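Local structure of SecB-like chaperone Rv1957 (5MTW) at the interface of chains A and B. The protein acts as the chaperone of a toxin-antitoxin-chaperone system, binding the antitoxin HigA1, preventing its aggregation and enabling neutralization of the toxin HigB1. Sequence-based numbering; all coordinates share one arbitrary frame. Chains: chain A/B, SecB-like chaperone Rv1957.

The interface of chains A and B. Residues chain A 39-40, 154-155; chain B 32-34.
The guanidinium of B:Arg32 turns one face toward A:Val40. CG1 of the valine stands 4.3 Å above the guanidinium plane, offset toward the rim. The two side chains cross at about a right angle. The arginine chain is extended from CG to NE, which carries the head along chain A from A:Arg154 to A:Val40. On the way its CB passes the carbonyl O of A:Arg154, and its CD lies 3.5 Å from O of A:Leu155. These are contacts of the aliphatic part. The cationic head is also near that carbonyl, which it may polarise weakly.

Backbone bonds join the chains at both ends of the patch. N of B:Leu33 donates to O of A:Arg154 at 2.9 Å, with 165° at the hydrogen. A:Arg154 is the last residue of helix 125-154, so strand 26-40 of B supplies an N-H to a carbonyl at the helix end. N of A:Val40 donates to O of B:Leu34 over 3.2 Å, and here the donor lies tilted from the carbonyl plane. This bond links the C-terminal end of strand 26-40 in A to the same strand of B.

Between them lies a small apolar contact. CG of B:Leu33 is anti to the backbone N (chi1 175°), and with chi2 at 75° its CD2 branch faces A:Leu155 and CB of A:Arg154. The two leucines meet obliquely, through one methyl of each.

The protein is a homotetramer, and this two-fold interface occurs in the deposited tetramer. The patch has a twin with the chains exchanged. CD2 of A:Leu155 sits 3.9 Å from CD2 of B:Leu33 and 3.3 Å from the B:Leu33 carbonyl O.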
ATOM      1  N   ALA A  39     -14.737   7.372   6.228  1.00 19.56           N
ATOM      2  CA  ALA A  39     -15.868   7.613   5.340  1.00 21.69           C
ATOM      3  C   ALA A  39     -15.659   8.931   4.634  1.00 19.69           C
ATOM      4  O   ALA A  39     -15.054   9.860   5.229  1.00 20.38           O
ATOM      5  CB  ALA A  39     -17.217   7.664   6.059  1.00 19.53           C
ATOM      6  N   VAL A  40     -16.084   8.930   3.384  1.00 20.05           N
ATOM      7  CA  VAL A  40     -16.168  10.165   2.608  1.00 25.19           C
ATOM      8  C   VAL A  40     -17.605  10.661   2.720  1.00 25.95           C
ATOM      9  O   VAL A  40     -18.545   9.927   2.527  1.00 24.24           O
ATOM     10  CB  VAL A  40     -15.635  10.040   1.159  1.00 31.09           C
ATOM     11  CG1 VAL A  40     -16.056   8.760   0.539  1.00 37.28           C
ATOM     12  CG2 VAL A  40     -16.041  11.227   0.283  1.00 31.53           C
ATOM     13  N   ARG A 154      -7.966   5.538  -2.114  1.00 18.28           N
ATOM     14  CA  ARG A 154      -9.023   4.541  -2.255  1.00 18.27           C
ATOM     15  C   ARG A 154     -10.410   5.248  -2.208  1.00 17.00           C
ATOM     16  O   ARG A 154     -11.362   4.734  -2.773  1.00 17.23           O
ATOM     17  CB  ARG A 154      -8.924   3.519  -1.133  1.00 20.80           C
ATOM     18  CG  ARG A 154      -7.800   2.492  -1.389  1.00 23.09           C
ATOM     19  CD  ARG A 154      -7.780   1.433  -0.282  1.00 23.29           C
ATOM     20  NE  ARG A 154      -6.598   0.641  -0.384  1.00 22.54           N
ATOM     21  CZ  ARG A 154      -6.428  -0.409  -1.169  1.00 23.88           C
ATOM     22  NH1 ARG A 154      -7.350  -0.799  -1.972  1.00 20.26           N
ATOM     23  NH2 ARG A 154      -5.248  -1.058  -1.192  1.00 26.70           N
ATOM     24  N   LEU A 155     -10.515   6.284  -1.373  1.00 15.46           N
ATOM     25  CA  LEU A 155     -11.782   7.053  -1.273  1.00 18.00           C
ATOM     26  C   LEU A 155     -11.985   7.994  -2.485  1.00 17.64           C
ATOM     27  O   LEU A 155     -12.984   8.611  -2.579  1.00 15.88           O
ATOM     28  CB  LEU A 155     -11.798   7.929  -0.017  1.00 20.12           C
ATOM     29  CG  LEU A 155     -11.655   7.146   1.244  1.00 21.04           C
ATOM     30  CD1 LEU A 155     -11.335   8.006   2.521  1.00 22.27           C
ATOM     31  CD2 LEU A 155     -12.912   6.288   1.511  1.00 20.02           C
TER
ATOM     32  N   ARG B  32     -14.732   3.159  -6.256  1.00 23.31           N
ATOM     33  CA  ARG B  32     -14.076   3.738  -5.066  1.00 24.35           C
ATOM     34  C   ARG B  32     -14.628   3.133  -3.777  1.00 21.97           C
ATOM     35  O   ARG B  32     -15.703   2.545  -3.786  1.00 20.12           O
ATOM     36  CB  ARG B  32     -14.211   5.260  -4.941  1.00 24.06           C
ATOM     37  CG  ARG B  32     -15.629   5.773  -4.767  1.00 26.97           C
ATOM     38  CD  ARG B  32     -15.689   7.239  -4.383  1.00 28.47           C
ATOM     39  NE  ARG B  32     -17.056   7.649  -4.183  1.00 32.61           N
ATOM     40  CZ  ARG B  32     -17.459   8.850  -3.788  1.00 35.49           C
ATOM     41  NH1 ARG B  32     -16.583   9.822  -3.591  1.00 38.26           N
ATOM     42  NH2 ARG B  32     -18.753   9.084  -3.662  1.00 44.34           N
ATOM     43  N   LEU B  33     -13.813   3.269  -2.726  1.00 23.23           N
ATOM     44  CA  LEU B  33     -14.196   2.849  -1.402  1.00 20.84           C
ATOM     45  C   LEU B  33     -15.015   4.001  -0.908  1.00 23.14           C
ATOM     46  O   LEU B  33     -14.626   5.162  -1.120  1.00 22.35           O
ATOM     47  CB  LEU B  33     -12.921   2.641  -0.547  1.00 22.90           C
ATOM     48  CG  LEU B  33     -13.128   2.308   0.878  1.00 22.70           C
ATOM     49  CD1 LEU B  33     -13.590   0.839   1.005  1.00 21.78           C
ATOM     50  CD2 LEU B  33     -11.862   2.547   1.676  1.00 28.90           C
ATOM     51  N   LEU B  34     -16.148   3.721  -0.264  1.00 20.80           N
ATOM     52  CA  LEU B  34     -16.974   4.793   0.388  1.00 20.51           C
ATOM     53  C   LEU B  34     -16.760   4.895   1.893  1.00 18.74           C
ATOM     54  O   LEU B  34     -16.865   5.966   2.495  1.00 17.19           O
ATOM     55  CB  LEU B  34     -18.467   4.444   0.172  1.00 21.92           C
ATOM     56  CG  LEU B  34     -19.089   4.639  -1.238  1.00 26.73           C
ATOM     57  CD1 LEU B  34     -20.595   4.453  -1.102  1.00 28.59           C
ATOM     58  CD2 LEU B  34     -18.825   6.053  -1.810  1.00 29.20           C
TER